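PDB 6BHC: pseudopodium-enriched atypical kinase 1 from Homo sapiens, which adopts a protein kinase fold but is a pseudokinase with an unusual catalytic cleft, forms dimers in a mode new to kinase folds, and probably signals as a scaffold. Local coordinates for residues 181-184 with 185-188; 275-278 with 279-283; 282-285 with 286-290; 325-328 with 329-333; 334-337 with 338-341. The protein carries 1 engineered substitution. One frame throughout, in Å; residues are numbered along the deposited sequence.

Contact 1. Residues 181-184 with 185-188; sequences CLLL and LQLC
Between C181-L184 and L185-C188 the contact is one turn after another of a largely buried helix, 173-194, which by its place in the kinase fold is the αE helix of the C-lobe. Four successive i to i+4 bonds build it, from L185 N to C181 O (2.8 Å) through to C188 N to L184 O (3.0 Å). Q186 carries most of the side-chain chemistry. Its chain runs extended beyond CG (chi2 -179°), with CG 3.3 Å from L182 O and the amide swung back over the preceding turn, where NE2 comes 3.9 Å from L183 CD2 as the two side chains cross. That amide does its polar work elsewhere: NE2 donates to T236 O and OE1 accepts from L238 N. A leucine in place of Q186 would probably leave T236 O and L238 N without these mates and weaken the tie between the helix and strand 237-240. On another flank L184 CD2 meets L187 CD2 at 4.5 Å, and both leucines also lie against helix 277-289. The chemistry implies a largely apolar helix whose one side-chain amide among these eight residues is buried but satisfied on both its oxygen and its nitrogen.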
loop_
_atom_site.group_PDB
_atom_site.type_symbol
_atom_site.label_atom_id
_atom_site.label_comp_id
_atom_site.label_asym_id
_atom_site.label_seq_id
_atom_site.Cartn_x
_atom_site.Cartn_y
_atom_site.Cartn_z
ATOM N N CYS A 181 11.867 21.675 11.713
ATOM C CA CYS A 181 12.642 20.437 11.689
ATOM C C CYS A 181 12.578 19.768 10.322
ATOM O O CYS A 181 13.573 19.203 9.853
ATOM C CB CYS A 181 12.147 19.480 12.774
ATOM S SG CYS A 181 12.480 20.016 14.471
ATOM N N LEU A 182 11.416 19.820 9.666
ATOM C CA LEU A 182 11.280 19.188 8.357
ATOM C C LEU A 182 12.090 19.924 7.298
ATOM O O LEU A 182 12.687 19.292 6.417
ATOM C CB LEU A 182 9.807 19.116 7.959
ATOM C CG LEU A 182 9.022 17.957 8.575
ATOM C CD1 LEU A 182 7.533 18.116 8.317
ATOM C CD2 LEU A 182 9.525 16.627 8.027
ATOM N N LEU A 183 12.124 21.257 7.359
ATOM C CA LEU A 183 12.955 22.010 6.426
ATOM C C LEU A 183 14.436 21.788 6.710
ATOM O O LEU A 183 15.234 21.627 5.780
ATOM C CB LEU A 183 12.612 23.498 6.492
ATOM C CG LEU A 183 11.197 23.879 6.057
ATOM C CD1 LEU A 183 11.024 25.391 6.050
ATOM C CD2 LEU A 183 10.876 23.290 4.691
ATOM N N LEU A 184 14.819 21.773 7.989
ATOM C CA LEU A 184 16.215 21.529 8.337
ATOM C C LEU A 184 16.652 20.128 7.935
ATOM O O LEU A 184 17.814 19.925 7.557
ATOM C CB LEU A 184 16.428 21.745 9.836
ATOM C CG LEU A 184 16.344 23.187 10.348
ATOM C CD1 LEU A 184 16.411 23.224 11.869
ATOM C CD2 LEU A 184 17.448 24.040 9.740
ATOM N N LEU A 185 15.742 19.155 8.007
ATOM C CA LEU A 185 16.070 17.796 7.587
ATOM C C LEU A 185 16.376 17.739 6.095
ATOM O O LEU A 185 17.309 17.047 5.672
ATOM C CB LEU A 185 14.921 16.851 7.937
ATOM C CG LEU A 185 15.146 15.371 7.633
ATOM C CD1 LEU A 185 16.357 14.869 8.391
ATOM C CD2 LEU A 185 13.915 14.553 7.986
ATOM N N GLN A 186 15.598 18.456 5.281
ATOM C CA GLN A 186 15.875 18.496 3.849
ATOM C C GLN A 186 17.185 19.219 3.560
ATOM O O GLN A 186 17.920 18.837 2.642
ATOM C CB GLN A 186 14.721 19.167 3.108
ATOM C CG GLN A 186 13.389 18.461 3.263
ATOM C CD GLN A 186 12.282 19.151 2.498
ATOM O OE1 GLN A 186 12.307 19.222 1.269
ATOM N NE2 GLN A 186 11.304 19.677 3.223
ATOM N N LEU A 187 17.492 20.266 4.330
ATOM C CA LEU A 187 18.758 20.969 4.158
ATOM C C LEU A 187 19.935 20.044 4.432
ATOM O O LEU A 187 20.906 20.012 3.667
ATOM C CB LEU A 187 18.812 22.193 5.074
ATOM C CG LEU A 187 20.142 22.952 5.096
ATOM C CD1 LEU A 187 20.484 23.492 3.714
ATOM C CD2 LEU A 187 20.111 24.078 6.121
ATOM N N CYS A 188 19.865 19.278 5.523
ATOM C CA CYS A 188 20.941 18.345 5.837
ATOM C C CYS A 188 21.104 17.301 4.741
ATOM O O CYS A 188 22.228 16.892 4.427
ATOM C CB CYS A 188 20.680 17.681 7.190
ATOM S SG CYS A 188 20.739 18.839 8.582
#

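Contact 2. Residues 275-278 with 279-283; sequences KKCD and EFQTG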
loop_
_atom_site.group_PDB
_atom_site.type_symbol
_atom_site.label_atom_id
_atom_site.label_comp_id
_atom_site.label_asym_id
_atom_site.label_seq_id
_atom_site.Cartn_x
_atom_site.Cartn_y
_atom_site.Cartn_z
ATOM N N LYS A 275 36.869 21.469 7.286
ATOM C CA LYS A 275 35.731 21.533 6.376
ATOM C C LYS A 275 34.411 21.387 7.126
ATOM O O LYS A 275 33.600 20.513 6.816
ATOM C CB LYS A 275 35.849 20.455 5.298
ATOM C CG LYS A 275 36.957 20.711 4.291
ATOM C CD LYS A 275 36.707 21.998 3.520
ATOM C CE LYS A 275 37.784 22.240 2.476
ATOM N NZ LYS A 275 37.519 23.475 1.687
ATOM N N LYS A 276 34.204 22.252 8.117
ATOM C CA LYS A 276 32.991 22.261 8.922
ATOM C C LYS A 276 32.238 23.580 8.773
ATOM O O LYS A 276 31.505 23.992 9.674
ATOM C CB LYS A 276 33.319 21.995 10.391
ATOM C CG LYS A 276 33.966 20.646 10.662
ATOM C CD LYS A 276 32.942 19.525 10.643
ATOM C CE LYS A 276 33.570 18.202 11.053
ATOM N NZ LYS A 276 34.141 18.253 12.429
ATOM N N CYS A 277 32.410 24.247 7.629
ATOM C CA CYS A 277 31.815 25.567 7.435
ATOM C C CYS A 277 30.296 25.487 7.326
ATOM O O CYS A 277 29.578 26.279 7.947
ATOM C CB CYS A 277 32.408 26.230 6.193
ATOM S SG CYS A 277 31.687 27.840 5.800
ATOM N N ASP A 278 29.785 24.539 6.534
ATOM C CA ASP A 278 28.340 24.453 6.340
ATOM C C ASP A 278 27.621 24.024 7.613
ATOM O O ASP A 278 26.490 24.460 7.861
ATOM C CB ASP A 278 28.011 23.496 5.195
ATOM C CG ASP A 278 28.391 24.060 3.837
ATOM O OD1 ASP A 278 28.583 25.290 3.734
ATOM O OD2 ASP A 278 28.487 23.273 2.872
ATOM N N GLU A 279 28.254 23.176 8.429
ATOM C CA GLU A 279 27.650 22.797 9.702
ATOM C C GLU A 279 27.505 24.002 10.624
ATOM O O GLU A 279 26.474 24.168 11.288
ATOM C CB GLU A 279 28.481 21.701 10.374
ATOM C CG GLU A 279 28.361 20.321 9.728
ATOM C CD GLU A 279 29.204 20.169 8.473
ATOM O OE1 GLU A 279 29.868 21.147 8.071
ATOM O OE2 GLU A 279 29.208 19.063 7.890
ATOM N N PHE A 280 28.526 24.861 10.670
ATOM C CA PHE A 280 28.468 26.039 11.529
ATOM C C PHE A 280 27.381 27.006 11.072
ATOM O O PHE A 280 26.670 27.583 11.903
ATOM C CB PHE A 280 29.829 26.733 11.558
ATOM C CG PHE A 280 29.870 27.957 12.428
ATOM C CD1 PHE A 280 30.119 27.849 13.786
ATOM C CD2 PHE A 280 29.667 29.216 11.885
ATOM C CE1 PHE A 280 30.160 28.973 14.588
ATOM C CE2 PHE A 280 29.708 30.344 12.682
ATOM C CZ PHE A 280 29.955 30.222 14.034
ATOM N N GLN A 281 27.235 27.197 9.758
ATOM C CA GLN A 281 26.209 28.111 9.263
ATOM C C GLN A 281 24.809 27.550 9.468
ATOM O O GLN A 281 23.852 28.318 9.623
ATOM C CB GLN A 281 26.454 28.428 7.787
ATOM C CG GLN A 281 27.681 29.292 7.544
ATOM C CD GLN A 281 27.842 29.698 6.089
ATOM O OE1 GLN A 281 27.226 29.119 5.194
ATOM N NE2 GLN A 281 28.677 30.702 5.846
ATOM N N THR A 282 24.667 26.222 9.479
ATOM C CA THR A 282 23.372 25.617 9.769
ATOM C C THR A 282 22.938 25.894 11.203
ATOM O O THR A 282 21.739 26.048 11.470
ATOM C CB THR A 282 23.427 24.111 9.501
ATOM O OG1 THR A 282 23.783 23.884 8.131
ATOM C CG2 THR A 282 22.080 23.461 9.775
ATOM N N GLY A 283 23.892 25.974 12.135
ATOM C CA GLY A 283 23.548 26.308 13.506
ATOM C C GLY A 283 22.999 27.712 13.650
ATOM O O GLY A 283 22.118 27.958 14.479
HETATM O O HOH W 1 31.031 22.245 5.366
#
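D278 and E279, with C277 just ahead of them, open helix 277-289, the αF helix that forms the core of a kinase C-lobe, and bond to the turn that follows. K276 is the N-cap residue, and its carbonyl takes F280 N at the first turn. D278 matches the αF aspartate of protein kinases. Its CG stands beside the backbone N (chi1 -71°), which sends the carboxylate off to the backbone N-H groups of H201 and C202, at the HCD sequence that replaces the usual HRD of the catalytic loop; both oxygens are thereby occupied.

E279 folds back instead. A bend at chi2 (79°) curls its carboxylate toward the helix start, where OE1 lies 3.4 Å from K276 CA. One water ties the two acidic residues together without their carboxylates meeting: it accepts from D278 N at 2.9 Å and donates to E279 OE1 at 3.1 Å. The other oxygen, OE2, forms a salt bridge with K195.

C277 SG comes 4.2 Å from Q281 NE2, a loose approach; the Q281 amide makes its bonds to L204 N and R263 O. In the backbone, D278 O is held twice by T282, whose N (3.0 Å) and OG1 (2.8 Å) reach it from opposite faces of the carbonyl plane.

Contact 3. Residues 282-285 with 286-290; sequences TGIL and IYEML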
loop_
_atom_site.group_PDB
_atom_site.type_symbol
_atom_site.label_atom_id
_atom_site.label_comp_id
_atom_site.label_asym_id
_atom_site.label_seq_id
_atom_site.Cartn_x
_atom_site.Cartn_y
_atom_site.Cartn_z
ATOM N N THR A 282 24.667 26.222 9.479
ATOM C CA THR A 282 23.372 25.617 9.769
ATOM C C THR A 282 22.938 25.894 11.203
ATOM O O THR A 282 21.739 26.048 11.470
ATOM C CB THR A 282 23.427 24.111 9.501
ATOM O OG1 THR A 282 23.783 23.884 8.131
ATOM C CG2 THR A 282 22.080 23.461 9.775
ATOM N N GLY A 283 23.892 25.974 12.135
ATOM C CA GLY A 283 23.548 26.308 13.506
ATOM C C GLY A 283 22.999 27.712 13.650
ATOM O O GLY A 283 22.118 27.958 14.479
ATOM N N ILE A 284 23.510 28.652 12.852
ATOM C CA ILE A 284 22.960 30.003 12.847
ATOM C C ILE A 284 21.545 30.001 12.285
ATOM O O ILE A 284 20.668 30.728 12.768
ATOM C CB ILE A 284 23.884 30.948 12.055
ATOM C CG1 ILE A 284 25.240 31.076 12.752
ATOM C CG2 ILE A 284 23.239 32.316 11.875
ATOM C CD1 ILE A 284 26.193 32.019 12.057
ATOM N N LEU A 285 21.296 29.179 11.261
ATOM C CA LEU A 285 19.972 29.138 10.648
ATOM C C LEU A 285 18.910 28.653 11.624
ATOM O O LEU A 285 17.747 29.058 11.522
ATOM C CB LEU A 285 19.991 28.245 9.409
ATOM C CG LEU A 285 20.873 28.698 8.247
ATOM C CD1 LEU A 285 20.707 27.753 7.068
ATOM C CD2 LEU A 285 20.547 30.127 7.846
ATOM N N ILE A 286 19.284 27.787 12.570
ATOM C CA ILE A 286 18.316 27.289 13.544
ATOM C C ILE A 286 17.758 28.435 14.374
ATOM O O ILE A 286 16.547 28.520 14.610
ATOM C CB ILE A 286 18.956 26.207 14.432
ATOM C CG1 ILE A 286 19.289 24.966 13.603
ATOM C CG2 ILE A 286 18.033 25.852 15.590
ATOM C CD1 ILE A 286 19.863 23.830 14.417
ATOM N N TYR A 287 18.631 29.338 14.824
ATOM C CA TYR A 287 18.169 30.506 15.567
ATOM C C TYR A 287 17.275 31.391 14.707
ATOM O O TYR A 287 16.224 31.854 15.165
ATOM C CB TYR A 287 19.367 31.299 16.087
ATOM C CG TYR A 287 19.986 30.748 17.353
ATOM C CD1 TYR A 287 20.859 29.665 17.315
ATOM C CD2 TYR A 287 19.709 31.324 18.586
ATOM C CE1 TYR A 287 21.430 29.167 18.475
ATOM C CE2 TYR A 287 20.274 30.834 19.748
ATOM C CZ TYR A 287 21.133 29.758 19.688
ATOM O OH TYR A 287 21.692 29.276 20.848
ATOM N N GLU A 288 17.675 31.633 13.456
ATOM C CA GLU A 288 16.923 32.545 12.599
ATOM C C GLU A 288 15.560 31.972 12.230
ATOM O O GLU A 288 14.560 32.700 12.215
ATOM C CB GLU A 288 17.736 32.870 11.346
ATOM C CG GLU A 288 19.011 33.651 11.641
ATOM C CD GLU A 288 19.811 33.979 10.393
ATOM O OE1 GLU A 288 19.828 33.155 9.455
ATOM O OE2 GLU A 288 20.424 35.067 10.352
ATOM N N MET A 289 15.495 30.672 11.933
ATOM C CA MET A 289 14.214 30.040 11.641
ATOM C C MET A 289 13.281 30.039 12.845
ATOM O O MET A 289 12.060 29.966 12.668
ATOM C CB MET A 289 14.430 28.612 11.144
ATOM C CG MET A 289 15.129 28.539 9.799
ATOM S SD MET A 289 15.245 26.860 9.159
ATOM C CE MET A 289 13.516 26.488 8.874
ATOM N N LEU A 290 13.823 30.119 14.059
ATOM C CA LEU A 290 13.017 30.249 15.263
ATOM C C LEU A 290 12.767 31.705 15.638
ATOM O O LEU A 290 12.478 31.995 16.805
ATOM C CB LEU A 290 13.682 29.506 16.423
ATOM C CG LEU A 290 13.792 27.996 16.216
ATOM C CD1 LEU A 290 14.509 27.345 17.386
ATOM C CD2 LEU A 290 12.415 27.377 16.011
#
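The chain stays helical from T282 to M289, but I286 N is shared between T282 O (3.2 Å) and, weakly, G283 O, while E288 N bonds I284 O and M289 N bonds L285 O at 2.8 Å, nearly straight (168°). E288 touches both I284 and L285. Its chain is extended beyond CG and lies alongside I284, pointing the same way, with the carboxyl carbon CD 4.1 Å from I284 CG2. L285 crosses it at an angle and puts CD2 3.5 Å from E288 OE1, a methyl group resting against a carboxylate oxygen whose mate, OE2, forms a salt bridge with R263.

These are the last turns of the αF helix of the kinase C-lobe, and helices 173-194 and 322-332 pack along it. With CG next to the backbone N (chi1 -81°), the Y287 ring turns its edge to the G283 carbonyl, and CD1 sits 3.5 Å from G283 O, which lies in the ring plane. At the far end of the ring Y287 OH bonds to P313 O. I286 lays CG1 3.4 Å from T282 O. M289 runs past the preceding turn, its CG 3.2 Å from L285 O, and then bends at chi3 (66°), carrying CE toward L183.

Contact 4. Residues 325-328 with 329-333; sequences LQQL and ASCLL
Q326 and Q327 both set CG opposite the backbone N (chi1 173° and 179°) and then bend at chi2, which steers their amides forward along the helix toward S330 and C331. This is helix 322-332, the αH helix of the kinase C-lobe, which packs against helices 277-289 and 343-354.

The two amides meet their neighbours with different results. NE2 of Q326 comes 3.8 Å from S330 OG, too far to bond, and turns its polarity outward from this helix: OE1 accepts from I315 N and NE2 bonds to Y287 OH, fastening αH to αF and to the preceding loop. NE2 of Q327 approaches C331 SG at 3.7 Å, on a partly exposed side of the helix, while its OE1 has a weak bond to R309.

On the buried side L328 crosses L332 obliquely, and its CG lies 4.0 Å from L332 CD1. L332 also drapes CG 3.3 Å from L328 O, the same carbonyl that accepts its backbone N. L328 reaches further, into A346, I349 and L350 of helix 343-354, while A329, with nothing beyond CB, lets the Y287 ring come close.

Regular i to i+4 bonds run from A329 N through L332 N. One carbonyl is gripped twice: S330 N lies 3.0 Å from Q326 O, and S330 OG, turned beside its own backbone N (chi1 -56°), reaches the same oxygen at 2.9 Å from the opposite face, above the carbonyl plane.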
loop_
_atom_site.group_PDB
_atom_site.type_symbol
_atom_site.label_atom_id
_atom_site.label_comp_id
_atom_site.label_asym_id
_atom_site.label_seq_id
_atom_site.Cartn_x
_atom_site.Cartn_y
_atom_site.Cartn_z
ATOM N N LEU A 325 16.331 21.217 19.283
ATOM C CA LEU A 325 16.897 22.205 18.372
ATOM C C LEU A 325 17.957 23.056 19.059
ATOM O O LEU A 325 18.936 23.460 18.421
ATOM C CB LEU A 325 15.787 23.089 17.801
ATOM C CG LEU A 325 14.811 22.413 16.833
ATOM C CD1 LEU A 325 13.650 23.341 16.510
ATOM C CD2 LEU A 325 15.526 21.979 15.561
ATOM N N GLN A 326 17.781 23.336 20.352
ATOM C CA GLN A 326 18.807 24.055 21.099
ATOM C C GLN A 326 20.085 23.233 21.197
ATOM O O GLN A 326 21.186 23.744 20.955
ATOM C CB GLN A 326 18.290 24.409 22.494
ATOM C CG GLN A 326 19.343 25.009 23.412
ATOM C CD GLN A 326 19.627 26.466 23.109
ATOM O OE1 GLN A 326 19.121 27.361 23.787
ATOM N NE2 GLN A 326 20.446 26.714 22.092
ATOM N N GLN A 327 19.957 21.951 21.550
ATOM C CA GLN A 327 21.128 21.086 21.637
ATOM C C GLN A 327 21.778 20.903 20.272
ATOM O O GLN A 327 23.009 20.856 20.162
ATOM C CB GLN A 327 20.734 19.736 22.239
ATOM C CG GLN A 327 21.874 18.733 22.354
ATOM C CD GLN A 327 22.913 19.126 23.391
ATOM O OE1 GLN A 327 22.682 20.004 24.224
ATOM N NE2 GLN A 327 24.067 18.471 23.344
ATOM N N LEU A 328 20.965 20.807 19.218
ATOM C CA LEU A 328 21.507 20.658 17.872
ATOM C C LEU A 328 22.304 21.888 17.458
ATOM O O LEU A 328 23.380 21.768 16.862
ATOM C CB LEU A 328 20.373 20.395 16.881
ATOM C CG LEU A 328 20.786 20.302 15.413
ATOM C CD1 LEU A 328 21.779 19.169 15.223
ATOM C CD2 LEU A 328 19.569 20.115 14.519
ATOM N N ALA A 329 21.791 23.082 17.767
ATOM C CA ALA A 329 22.505 24.307 17.423
ATOM C C ALA A 329 23.811 24.425 18.200
ATOM O O ALA A 329 24.841 24.808 17.634
ATOM C CB ALA A 329 21.614 25.522 17.681
ATOM N N SER A 330 23.789 24.095 19.493
ATOM C CA SER A 330 25.003 24.173 20.300
ATOM C C SER A 330 26.091 23.259 19.751
ATOM O O SER A 330 27.276 23.611 19.771
ATOM C CB SER A 330 24.690 23.819 21.754
ATOM O OG SER A 330 23.662 24.647 22.270
ATOM N N CYS A 331 25.708 22.080 19.256
ATOM C CA CYS A 331 26.688 21.169 18.675
ATOM C C CYS A 331 27.206 21.690 17.341
ATOM O O CYS A 331 28.399 21.564 17.041
ATOM C CB CYS A 331 26.077 19.779 18.504
ATOM S SG CYS A 331 25.654 18.950 20.052
ATOM N N LEU A 332 26.323 22.271 16.526
ATOM C CA LEU A 332 26.740 22.833 15.249
ATOM C C LEU A 332 27.565 24.103 15.417
ATOM O O LEU A 332 28.357 24.433 14.529
ATOM C CB LEU A 332 25.517 23.122 14.376
ATOM C CG LEU A 332 24.723 21.915 13.870
ATOM C CD1 LEU A 332 23.412 22.362 13.237
ATOM C CD2 LEU A 332 25.546 21.107 12.879
ATOM N N LEU A 333 27.398 24.820 16.528
ATOM C CA LEU A 333 28.114 26.063 16.771
ATOM C C LEU A 333 29.324 25.873 17.675
ATOM O O LEU A 333 29.835 26.852 18.228
ATOM C CB LEU A 333 27.172 27.110 17.366
ATOM C CG LEU A 333 26.056 27.590 16.439
ATOM C CD1 LEU A 333 25.172 28.598 17.151
ATOM C CD2 LEU A 333 26.641 28.183 15.166
#

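Contact 5. Residues 334-337 with 338-341; sequences NPNP and SERI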
loop_
_atom_site.group_PDB
_atom_site.type_symbol
_atom_site.label_atom_id
_atom_site.label_comp_id
_atom_site.label_asym_id
_atom_site.label_seq_id
_atom_site.Cartn_x
_atom_site.Cartn_y
_atom_site.Cartn_z
ATOM N N ASN A 334 29.785 24.642 17.841
ATOM C CA ASN A 334 30.980 24.381 18.628
ATOM C C ASN A 334 32.169 25.095 17.993
ATOM O O ASN A 334 32.459 24.865 16.810
ATOM C CB ASN A 334 31.241 22.879 18.715
ATOM C CG ASN A 334 32.303 22.524 19.741
ATOM O OD1 ASN A 334 33.361 23.151 19.807
ATOM N ND2 ASN A 334 32.022 21.511 20.552
ATOM N N PRO A 335 32.877 25.959 18.729
ATOM C CA PRO A 335 33.994 26.695 18.116
ATOM C C PRO A 335 35.153 25.809 17.693
ATOM O O PRO A 335 36.002 26.265 16.916
ATOM C CB PRO A 335 34.416 27.676 19.217
ATOM C CG PRO A 335 33.950 27.045 20.488
ATOM C CD PRO A 335 32.686 26.312 20.146
ATOM N N ASN A 336 35.218 24.565 18.168
ATOM C CA ASN A 336 36.278 23.652 17.772
ATOM C C ASN A 336 35.791 22.781 16.627
ATOM O O ASN A 336 34.846 21.999 16.819
ATOM C CB ASN A 336 36.709 22.783 18.948
ATOM C CG ASN A 336 37.857 21.856 18.597
ATOM O OD1 ASN A 336 38.592 22.092 17.639
ATOM N ND2 ASN A 336 38.015 20.792 19.374
ATOM N N PRO A 337 36.391 22.874 15.437
ATOM C CA PRO A 337 35.883 22.084 14.300
ATOM C C PRO A 337 35.948 20.584 14.524
ATOM O O PRO A 337 35.062 19.856 14.058
ATOM C CB PRO A 337 36.787 22.524 13.138
ATOM C CG PRO A 337 37.372 23.828 13.568
ATOM C CD PRO A 337 37.514 23.744 15.053
ATOM N N SER A 338 36.972 20.100 15.232
ATOM C CA SER A 338 37.105 18.662 15.456
ATOM C C SER A 338 36.004 18.122 16.359
ATOM O O SER A 338 35.666 16.936 16.273
ATOM C CB SER A 338 38.477 18.346 16.049
ATOM O OG SER A 338 38.652 18.990 17.299
ATOM N N GLU A 339 35.437 18.963 17.225
ATOM C CA GLU A 339 34.323 18.571 18.076
ATOM C C GLU A 339 32.965 18.943 17.492
ATOM O O GLU A 339 31.944 18.436 17.968
ATOM C CB GLU A 339 34.468 19.200 19.469
ATOM C CG GLU A 339 35.622 18.639 20.293
ATOM C CD GLU A 339 35.256 17.364 21.037
ATOM O OE1 GLU A 339 35.726 17.192 22.182
ATOM O OE2 GLU A 339 34.498 16.538 20.486
ATOM N N ARG A 340 32.929 19.809 16.483
ATOM C CA ARG A 340 31.675 20.154 15.827
ATOM C C ARG A 340 31.104 18.928 15.125
ATOM O O ARG A 340 31.812 18.239 14.385
ATOM C CB ARG A 340 31.902 21.290 14.830
ATOM C CG ARG A 340 30.640 21.910 14.250
ATOM C CD ARG A 340 31.006 23.059 13.323
ATOM N NE ARG A 340 31.959 23.966 13.959
ATOM C CZ ARG A 340 32.762 24.797 13.302
ATOM N NH1 ARG A 340 32.733 24.845 11.977
ATOM N NH2 ARG A 340 33.598 25.578 13.970
ATOM N N ILE A 341 29.819 18.649 15.364
ATOM C CA ILE A 341 29.221 17.430 14.828
ATOM C C ILE A 341 29.129 17.507 13.307
ATOM O O ILE A 341 29.141 18.585 12.699
ATOM C CB ILE A 341 27.840 17.167 15.448
ATOM C CG1 ILE A 341 26.858 18.273 15.055
ATOM C CG2 ILE A 341 27.948 17.037 16.960
ATOM C CD1 ILE A 341 25.415 17.954 15.397
#
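N334 O is gripped by two nitrogens of R340, NE at 3.0 Å and NH2 at 3.1 Å. The guanidinium meets it side-on, and the oxygen lies in the guanidinium plane just as both donors lie in the plane of the carbonyl. One face of the group is backed by P337 CA, offset toward the rim. A bend at chi3 (-49°) turns the guanidinium back toward N334, so that this edge faces the carbonyl.

The backbone closes the loop around it. N336 O takes R340 N at 2.9 Å, nearly along the C=O axis, with a weaker bond from E339 N. Before that, N334 OD1 accepts N336 N at 2.9 Å, an Asx turn that spans P335, while N334 ND2 rests 3.5 Å from E339 CB.

The loop joins helices 322-332 and 343-354 of the kinase C-lobe. As in other protein kinases, its arginine forms a salt bridge with the glutamate of the APE motif, here E267, through NH2; NH1 goes to K276 O at the start of helix 277-289. An alanine at R340 would probably leave N334 O and K276 O without these donors and E267 without its charged mate, and is likely to weaken the loop's hold on helices 266-270 and 277-289.

Toward the exposed S338, N336 ND2 makes a weak, bent bond to S338 OG at 2.8 Å. The same ND2 stands 3.3 Å from E339 CG, with the amide plane of N336 perpendicular to the carboxylate of E339.

Overall arrangement
Contacts 2 and 3 are successive parts of helix 277-289 and share T282 and G283, their centres 11 Å apart. Contact 1 packs on one side of that helix: L184 CD2 lies 3.6 Å from M289 SD, and L187 CD2 3.8 Å from L285 CD1. Contact 4 also packs on it, with I286 CD1 3.7 Å from L328 CD2, and touches contact 1 where L325 CD2 meets C181 SG at 3.8 Å. Contact 5 follows contact 4 and returns to contact 2, R340 NH1 lying 3.5 Å from F280 CB; it stays about 8 Å, between nearest atoms, from contacts 1 and 3. Through D278, contact 2 adjoins H201 and C202, in the segment equivalent to the catalytic loop of active kinases.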